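Local coordinates for epidermin leader peptide processing serine protease EpiP (Staphylococcus aureus subsp. aureus, PDB 3QFH), which is a subtilisin-like serine protease that probably cleaves the leader peptide from the precursor of the lantibiotic epidermin, at residues Asn312-Gly317 / Thr336-Pro341; Val274-Gly279 / Asp305-Met310; Leu413-Thr418 / Tyr428-Leu433. All coordinates share one frame; numbering follows the deposited sequence.

Contact 1: residues Asn312-Gly317 / Thr336-Pro341; sequences NVVTVG and TDIAAP
The carboxylate of Asp-337 takes the backbone N-H of Thr-315 on the anti lone pair of OD2, the one turned away from OD1, with Thr-315 N to Asp-337 OD2 at 2.9 Å and an almost straight bond (171°). The peptide carbonyls of Thr-315, Ile-338 and Gly-317 likewise accept N-H groups within their own planes. Strands 314-319 and 338-341 are neighbours in the parallel sheet of the subtilase fold, where 338-341 is the outermost strand. The short strand axes lie 44° apart, and two parallel bridges are found, pairing Val-316 with Ile-338 and Gly-317 with Ala-339. Asp-337 N donates to Thr-315 O at 3.0 Å, and Ile-338 N adds only a weak bond to that oxygen. One step along, Gly-317 N reaches Ile-338 O at 2.8 Å.

The Asp-337 CG lies beside its own backbone N (chi1 -65°), which lets one residue both receive a bond from Thr-315 N and give one to Thr-315 O. Val-313 O comes within 3.3 Å of Asp-337 OD2, two acceptors facing each other; a water lodged among Val-313 O, Thr-315 OG1 and OD2 donates to all three positions and probably eases that repulsion. Thr-315 OG1 is also bonded to Ala-308 O.

On the sheet face carrying Val-316 and Ile-338, the two side chains lie side by side and point the same way, Val-316 CG2 to Ile-338 CG2 at 3.8 Å, and both touch Val-389 of helix 382-400. Gly-317 O is gripped from the other strand by Ala-340 N at 3.0 Å, while the Ala-339 CA-H leans on the same oxygen with CA 3.2 Å away.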
loop_
_atom_site.group_PDB
_atom_site.type_symbol
_atom_site.label_atom_id
_atom_site.label_comp_id
_atom_site.label_asym_id
_atom_site.label_seq_id
_atom_site.Cartn_x
_atom_site.Cartn_y
_atom_site.Cartn_z
ATOM N N ASN A 312 2.944 11.625 -6.980
ATOM C CA ASN A 312 3.858 11.433 -5.872
ATOM C C ASN A 312 3.837 10.060 -5.185
ATOM O O ASN A 312 3.974 9.946 -3.981
ATOM C CB ASN A 312 3.654 12.552 -4.869
ATOM C CG ASN A 312 3.934 13.907 -5.477
ATOM O OD1 ASN A 312 4.975 14.100 -6.071
ATOM N ND2 ASN A 312 3.005 14.851 -5.317
ATOM N N VAL A 313 3.655 9.019 -5.973
ATOM C CA VAL A 313 3.698 7.659 -5.455
ATOM C C VAL A 313 4.699 6.876 -6.288
ATOM O O VAL A 313 4.862 7.127 -7.478
ATOM C CB VAL A 313 2.333 6.953 -5.546
ATOM C CG1 VAL A 313 1.247 7.759 -4.822
ATOM C CG2 VAL A 313 1.946 6.739 -6.980
ATOM N N VAL A 314 5.381 5.939 -5.643
ATOM C CA VAL A 314 6.284 5.024 -6.329
ATOM C C VAL A 314 5.354 3.807 -6.621
ATOM O O VAL A 314 4.893 3.147 -5.685
ATOM C CB VAL A 314 7.453 4.608 -5.451
ATOM C CG1 VAL A 314 8.244 3.459 -6.119
ATOM C CG2 VAL A 314 8.343 5.802 -5.167
ATOM N N THR A 315 5.072 3.537 -7.900
ATOM C CA THR A 315 4.159 2.465 -8.308
ATOM C C THR A 315 4.948 1.229 -8.665
ATOM O O THR A 315 5.782 1.260 -9.581
ATOM C CB THR A 315 3.349 2.874 -9.538
ATOM O OG1 THR A 315 2.731 4.124 -9.290
ATOM C CG2 THR A 315 2.270 1.825 -9.897
ATOM N N VAL A 316 4.645 0.128 -7.979
ATOM C CA VAL A 316 5.420 -1.091 -8.125
ATOM C C VAL A 316 4.631 -2.177 -8.837
ATOM O O VAL A 316 3.555 -2.564 -8.389
ATOM C CB VAL A 316 5.851 -1.611 -6.739
ATOM C CG1 VAL A 316 6.716 -2.841 -6.843
ATOM C CG2 VAL A 316 6.567 -0.477 -5.946
ATOM N N GLY A 317 5.151 -2.631 -9.968
ATOM C CA GLY A 317 4.558 -3.761 -10.672
ATOM C C GLY A 317 5.229 -5.065 -10.193
ATOM O O GLY A 317 6.266 -5.053 -9.529
ATOM N N THR A 336 3.774 2.478 -14.191
ATOM C CA THR A 336 4.803 1.670 -13.533
ATOM C C THR A 336 6.146 2.418 -13.398
ATOM O O THR A 336 6.673 2.925 -14.391
ATOM C CB THR A 336 5.041 0.389 -14.338
ATOM O OG1 THR A 336 3.794 -0.288 -14.515
ATOM C CG2 THR A 336 6.030 -0.528 -13.643
ATOM N N ASP A 337 6.681 2.473 -12.175
ATOM C CA ASP A 337 7.989 3.086 -11.902
ATOM C C ASP A 337 9.111 2.060 -11.735
ATOM O O ASP A 337 10.286 2.345 -12.043
ATOM C CB ASP A 337 7.905 3.922 -10.620
ATOM C CG ASP A 337 6.969 5.114 -10.770
ATOM O OD1 ASP A 337 7.141 5.879 -11.738
ATOM O OD2 ASP A 337 6.064 5.294 -9.935
ATOM N N ILE A 338 8.733 0.875 -11.254
ATOM C CA ILE A 338 9.655 -0.176 -10.925
ATOM C C ILE A 338 8.891 -1.496 -10.765
ATOM O O ILE A 338 7.687 -1.513 -10.600
ATOM C CB ILE A 338 10.364 0.186 -9.589
ATOM C CG1 ILE A 338 11.536 -0.742 -9.284
ATOM C CG2 ILE A 338 9.367 0.182 -8.451
ATOM C CD1 ILE A 338 12.466 -0.206 -8.189
ATOM N N ALA A 339 9.612 -2.601 -10.800
ATOM C CA ALA A 339 9.014 -3.898 -10.595
ATOM C C ALA A 339 9.825 -4.712 -9.582
ATOM O O ALA A 339 11.037 -4.570 -9.479
ATOM C CB ALA A 339 8.926 -4.636 -11.920
ATOM N N ALA A 340 9.147 -5.553 -8.813
ATOM C CA ALA A 340 9.824 -6.460 -7.885
ATOM C C ALA A 340 9.079 -7.803 -8.001
ATOM O O ALA A 340 7.942 -7.828 -8.480
ATOM C CB ALA A 340 9.790 -5.919 -6.465
ATOM N N PRO A 341 9.718 -8.916 -7.599
ATOM C CA PRO A 341 9.069 -10.250 -7.681
ATOM C C PRO A 341 7.794 -10.380 -6.849
ATOM O O PRO A 341 7.789 -10.125 -5.624
ATOM C CB PRO A 341 10.141 -11.185 -7.127
ATOM C CG PRO A 341 11.439 -10.459 -7.378
ATOM C CD PRO A 341 11.113 -9.023 -7.139
HETATM O O HOH W 1 3.897 6.575 -9.721
#

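Contact 2: residues Val274-Gly279 / Asp305-Met310; sequences VVAAAG and DVPASM
Asp-305 holds its CG anti to the backbone N (chi1 -177°), which swings the carboxylate out toward Gly-279, while the cis peptide before Pro-307 turns the chain sharply enough to lay the proline ring and Ala-308 against the strand 274-277. Ser-309, with chi1 at 63°, folds its hydroxyl back over the start of the same segment. There Ser-309 OG donates to Asp-305 O in a very short bond of 2.5 Å, approaching from above the carbonyl plane rather than within it. Ser-309 N grips the same oxygen at 3.0 Å, so two donors of one residue hold the loop closed. Ser-309 also belongs to a type I turn from Pro-307 to Met-310, in which Met-310 N is bonded to Pro-307 O at 3.0 Å.

This loop leaves strand 302-306, which pairs antiparallel with 237-241, and it packs on strand 273-277, an inner strand of the parallel sheet that marks the subtilisin-like fold, between 230-233 and 314-319. On the strand side Ala-276 CB points at the loop. It meets Pro-307 CG at 4.0 Å and lies 4.1 Å from Ala-308 CA. Ala-308 in turn aims its methyl back at the strand's end, with CB 3.4 Å from Ala-277 O and 4.1 Å from Ala-278 CA.

At the end of the strand the carboxylate and Gly-279 come together more loosely. Gly-279 N donates to Asp-305 OD2 only weakly, at 3.4 Å and with a bent angle of 128°. The firmer partner of both is Tyr-335, whose OH is bonded to Gly-279 N and to OD2, and Asn-330 ND2 also reaches OD2. Having no side chain, Gly-279 puts no atom between its backbone and the acid.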
loop_
_atom_site.group_PDB
_atom_site.type_symbol
_atom_site.label_atom_id
_atom_site.label_comp_id
_atom_site.label_asym_id
_atom_site.label_seq_id
_atom_site.Cartn_x
_atom_site.Cartn_y
_atom_site.Cartn_z
ATOM N N VAL A 274 5.738 7.481 -0.404
ATOM C CA VAL A 274 4.613 6.567 -0.492
ATOM C C VAL A 274 4.855 5.588 -1.649
ATOM O O VAL A 274 5.076 5.999 -2.805
ATOM C CB VAL A 274 3.285 7.334 -0.717
ATOM C CG1 VAL A 274 2.113 6.346 -0.981
ATOM C CG2 VAL A 274 2.961 8.241 0.472
ATOM N N VAL A 275 4.837 4.299 -1.327
ATOM C CA VAL A 275 5.024 3.222 -2.293
ATOM C C VAL A 275 3.699 2.462 -2.415
ATOM O O VAL A 275 3.167 1.952 -1.426
ATOM C CB VAL A 275 6.119 2.256 -1.828
ATOM C CG1 VAL A 275 6.396 1.172 -2.912
ATOM C CG2 VAL A 275 7.386 3.049 -1.469
ATOM N N ALA A 276 3.200 2.348 -3.629
ATOM C CA ALA A 276 1.917 1.767 -3.859
ATOM C C ALA A 276 1.994 0.600 -4.833
ATOM O O ALA A 276 2.756 0.621 -5.792
ATOM C CB ALA A 276 0.983 2.846 -4.425
ATOM N N ALA A 277 1.166 -0.393 -4.587
ATOM C CA ALA A 277 1.087 -1.556 -5.455
ATOM C C ALA A 277 0.271 -1.250 -6.691
ATOM O O ALA A 277 -0.778 -0.618 -6.610
ATOM C CB ALA A 277 0.435 -2.728 -4.721
ATOM N N ALA A 278 0.753 -1.724 -7.830
ATOM C CA ALA A 278 -0.017 -1.650 -9.041
ATOM C C ALA A 278 -1.173 -2.629 -8.814
ATOM O O ALA A 278 -1.108 -3.468 -7.915
ATOM C CB ALA A 278 0.813 -2.071 -10.228
ATOM N N GLY A 279 -2.230 -2.510 -9.608
ATOM C CA GLY A 279 -3.376 -3.399 -9.471
ATOM C C GLY A 279 -3.015 -4.786 -9.952
ATOM O O GLY A 279 -1.962 -4.985 -10.603
ATOM N N ASP A 305 -7.129 3.797 -11.194
ATOM C CA ASP A 305 -6.548 2.826 -10.281
ATOM C C ASP A 305 -5.786 3.663 -9.250
ATOM O O ASP A 305 -4.794 4.285 -9.594
ATOM C CB ASP A 305 -5.615 1.892 -11.065
ATOM C CG ASP A 305 -5.010 0.784 -10.215
ATOM O OD1 ASP A 305 -5.427 0.605 -9.056
ATOM O OD2 ASP A 305 -4.106 0.075 -10.727
ATOM N N VAL A 306 -6.260 3.702 -8.002
ATOM C CA VAL A 306 -5.635 4.539 -6.976
ATOM C C VAL A 306 -5.257 3.755 -5.711
ATOM O O VAL A 306 -5.904 2.780 -5.352
ATOM C CB VAL A 306 -6.535 5.737 -6.602
ATOM C CG1 VAL A 306 -7.028 6.433 -7.861
ATOM C CG2 VAL A 306 -7.699 5.314 -5.745
ATOM N N PRO A 307 -4.195 4.185 -5.022
ATOM C CA PRO A 307 -3.356 5.337 -5.315
ATOM C C PRO A 307 -2.234 5.098 -6.340
ATOM O O PRO A 307 -1.431 6.000 -6.569
ATOM C CB PRO A 307 -2.745 5.658 -3.948
ATOM C CG PRO A 307 -2.612 4.321 -3.292
ATOM C CD PRO A 307 -3.779 3.501 -3.780
ATOM N N ALA A 308 -2.201 3.930 -6.974
ATOM C CA ALA A 308 -1.114 3.602 -7.910
ATOM C C ALA A 308 -0.903 4.617 -9.027
ATOM O O ALA A 308 0.234 4.833 -9.437
ATOM C CB ALA A 308 -1.309 2.195 -8.514
ATOM N N SER A 309 -1.977 5.217 -9.530
ATOM C CA SER A 309 -1.866 6.168 -10.638
ATOM C C SER A 309 -1.841 7.619 -10.166
ATOM O O SER A 309 -1.888 8.514 -10.973
ATOM C CB SER A 309 -3.043 5.992 -11.607
ATOM O OG SER A 309 -4.270 6.291 -10.944
ATOM N N MET A 310 -1.773 7.847 -8.863
ATOM C CA MET A 310 -1.789 9.217 -8.344
ATOM C C MET A 310 -0.421 9.888 -8.368
ATOM O O MET A 310 0.591 9.251 -8.583
ATOM C CB MET A 310 -2.367 9.244 -6.932
ATOM C CG MET A 310 -3.905 9.179 -6.881
ATOM S SD MET A 310 -4.474 9.120 -5.167
ATOM C CE MET A 310 -6.237 9.446 -5.346
#

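Contact 3: residues Leu413-Thr418 / Tyr428-Leu433; sequences LYQHGT and YGHGEL. With SO4 (sulfate ion), chain M.
Tyr-414 and His-430 form an offset stack that joins the end of helix 406-416 to the type II' turn 428-431, in the C-terminal part of the subtilase domain. Ring centroids are 4.5 Å apart and the planes tilt by 21°. His-430 CD2 sits over one face of the phenol ring, 3.3 Å from Tyr-414 CG, and Tyr-414 CB in return lies over a face of the imidazole as a CH-pi contact, 3.7 Å from the ring centroid. At the imidazole's rim, His-430 ND1 donates to sulfate O4 at 2.7 Å. The sulfate, probably from the crystallisation liquor, would favour a protonated ring. Gln-415, its chain bent at chi2, adds a weak bond from NE2 to sulfate O1.

Beside the stack Thr-418 OG1 lies 2.9 Å from His-430 O, and Thr-418 is bridged through its backbone to Leu-433. Leu-413 and Leu-433 cross obliquely, CD1 to CD1 at 3.6 Å, and both touch helix 382-400.

Farther out, Phe-425 meets the His-430 ring edge-to-face. Gly-429, with positive phi, takes the first corner position of the turn, which Gly-431 N closes onto Tyr-428 O at 3.1 Å. The helix itself finishes with Gly-417 N bonded to Leu-413 O at 2.9 Å.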
loop_
_atom_site.group_PDB
_atom_site.type_symbol
_atom_site.label_atom_id
_atom_site.label_comp_id
_atom_site.label_asym_id
_atom_site.label_seq_id
_atom_site.Cartn_x
_atom_site.Cartn_y
_atom_site.Cartn_z
ATOM N N LEU A 413 17.308 4.679 -6.231
ATOM C CA LEU A 413 16.616 3.423 -6.512
ATOM C C LEU A 413 16.411 3.277 -8.026
ATOM O O LEU A 413 16.778 2.270 -8.622
ATOM C CB LEU A 413 15.266 3.367 -5.770
ATOM C CG LEU A 413 14.365 2.160 -6.054
ATOM C CD1 LEU A 413 14.929 0.910 -5.414
ATOM C CD2 LEU A 413 12.937 2.381 -5.574
ATOM N N TYR A 414 15.862 4.308 -8.654
ATOM C CA TYR A 414 15.568 4.234 -10.075
ATOM C C TYR A 414 16.766 4.114 -11.011
ATOM O O TYR A 414 16.682 3.416 -12.023
ATOM C CB TYR A 414 14.730 5.436 -10.533
ATOM C CG TYR A 414 13.323 5.513 -9.957
ATOM C CD1 TYR A 414 12.698 4.390 -9.404
ATOM C CD2 TYR A 414 12.566 6.677 -10.108
ATOM C CE1 TYR A 414 11.396 4.455 -8.916
ATOM C CE2 TYR A 414 11.253 6.745 -9.644
ATOM C CZ TYR A 414 10.677 5.626 -9.053
ATOM O OH TYR A 414 9.397 5.699 -8.580
ATOM N N GLN A 415 17.850 4.814 -10.690
ATOM C CA GLN A 415 19.027 4.861 -11.543
ATOM C C GLN A 415 20.095 3.842 -11.221
ATOM O O GLN A 415 20.795 3.427 -12.120
ATOM C CB GLN A 415 19.655 6.262 -11.490
ATOM C CG GLN A 415 18.733 7.371 -11.953
ATOM C CD GLN A 415 18.284 7.191 -13.393
ATOM O OE1 GLN A 415 19.062 6.762 -14.257
ATOM N NE2 GLN A 415 17.028 7.525 -13.662
ATOM N N HIS A 416 20.237 3.466 -9.950
ATOM C CA HIS A 416 21.272 2.503 -9.546
ATOM C C HIS A 416 20.752 1.305 -8.772
ATOM O O HIS A 416 21.534 0.460 -8.385
ATOM C CB HIS A 416 22.337 3.203 -8.679
ATOM C CG HIS A 416 22.922 4.417 -9.323
ATOM N ND1 HIS A 416 24.000 4.356 -10.180
ATOM C CD2 HIS A 416 22.547 5.718 -9.277
ATOM C CE1 HIS A 416 24.281 5.573 -10.612
ATOM N NE2 HIS A 416 23.413 6.417 -10.083
ATOM N N GLY A 417 19.453 1.226 -8.543
ATOM C CA GLY A 417 18.892 0.148 -7.730
ATOM C C GLY A 417 18.044 -0.858 -8.477
ATOM O O GLY A 417 17.301 -1.597 -7.866
ATOM N N THR A 418 18.134 -0.870 -9.798
ATOM C CA THR A 418 17.369 -1.813 -10.593
ATOM C C THR A 418 18.270 -2.459 -11.631
ATOM O O THR A 418 19.354 -1.974 -11.927
ATOM C CB THR A 418 16.194 -1.142 -11.367
ATOM O OG1 THR A 418 16.703 -0.429 -12.492
ATOM C CG2 THR A 418 15.358 -0.197 -10.461
ATOM N N TYR A 428 7.894 -2.468 -17.017
ATOM C CA TYR A 428 8.807 -2.606 -15.872
ATOM C C TYR A 428 9.254 -1.311 -15.209
ATOM O O TYR A 428 9.926 -1.350 -14.160
ATOM C CB TYR A 428 10.081 -3.349 -16.313
ATOM C CG TYR A 428 9.797 -4.718 -16.866
ATOM C CD1 TYR A 428 9.723 -5.831 -16.025
ATOM C CD2 TYR A 428 9.538 -4.895 -18.211
ATOM C CE1 TYR A 428 9.439 -7.091 -16.524
ATOM C CE2 TYR A 428 9.244 -6.149 -18.720
ATOM C CZ TYR A 428 9.194 -7.241 -17.867
ATOM O OH TYR A 428 8.901 -8.472 -18.376
ATOM N N GLY A 429 8.917 -0.182 -15.818
ATOM C CA GLY A 429 9.369 1.083 -15.316
ATOM C C GLY A 429 10.875 1.054 -15.483
ATOM O O GLY A 429 11.367 0.571 -16.498
ATOM N N HIS A 430 11.598 1.514 -14.478
ATOM C CA HIS A 430 13.075 1.533 -14.531
ATOM C C HIS A 430 13.726 0.156 -14.478
ATOM O O HIS A 430 14.931 0.026 -14.729
ATOM C CB HIS A 430 13.655 2.429 -13.439
ATOM C CG HIS A 430 13.304 3.866 -13.603
ATOM N ND1 HIS A 430 13.984 4.697 -14.469
ATOM C CD2 HIS A 430 12.360 4.633 -13.003
ATOM C CE1 HIS A 430 13.460 5.911 -14.404
ATOM N NE2 HIS A 430 12.482 5.901 -13.516
ATOM N N GLY A 431 12.946 -0.870 -14.158
ATOM C CA GLY A 431 13.438 -2.242 -14.179
ATOM C C GLY A 431 13.116 -2.993 -12.916
ATOM O O GLY A 431 12.457 -2.464 -12.024
ATOM N N GLU A 432 13.599 -4.232 -12.837
ATOM C CA GLU A 432 13.382 -5.057 -11.660
ATOM C C GLU A 432 14.336 -4.607 -10.552
ATOM O O GLU A 432 15.506 -4.329 -10.792
ATOM C CB GLU A 432 13.598 -6.542 -11.982
ATOM C CG GLU A 432 13.104 -7.488 -10.888
ATOM C CD GLU A 432 13.322 -8.955 -11.225
ATOM O OE1 GLU A 432 14.468 -9.322 -11.580
ATOM O OE2 GLU A 432 12.348 -9.745 -11.107
ATOM N N LEU A 433 13.804 -4.526 -9.348
ATOM C CA LEU A 433 14.555 -4.170 -8.140
ATOM C C LEU A 433 15.839 -5.018 -7.973
ATOM O O LEU A 433 15.793 -6.234 -8.146
ATOM C CB LEU A 433 13.628 -4.419 -6.941
ATOM C CG LEU A 433 14.146 -4.161 -5.521
ATOM C CD1 LEU A 433 14.589 -2.715 -5.329
ATOM C CD2 LEU A 433 13.060 -4.551 -4.510
HETATM S S SO4 M . 16.417 4.964 -17.093
HETATM O O1 SO4 M . 16.221 6.371 -16.738
HETATM O O2 SO4 M . 16.816 4.809 -18.484
HETATM O O3 SO4 M . 17.417 4.392 -16.203
HETATM O O4 SO4 M . 15.153 4.251 -16.899
#

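Contact 1 is the middle piece: its centre lies about 8 Å from that of contact 2 and about 9 Å from that of contact 3. The centres of contacts 2 and 3 are about 17 Å apart, their nearest atoms about 7 Å. Toward contact 2, Val-314 O faces Ala-276 N at 2.8 Å within the parallel sheet, and Val-316 CG2 packs on Val-275 CG1 at 3.5 Å. Toward contact 3, Asp-337 O lies 2.9 Å from His-430 N, and Ala-339 O 2.8 Å from Leu-433 N. In contact 2 the side chain of Ala-277 lies near, without touching, the residues of a probable Ser-His-Asp triad. The sulfate belongs to contact 3.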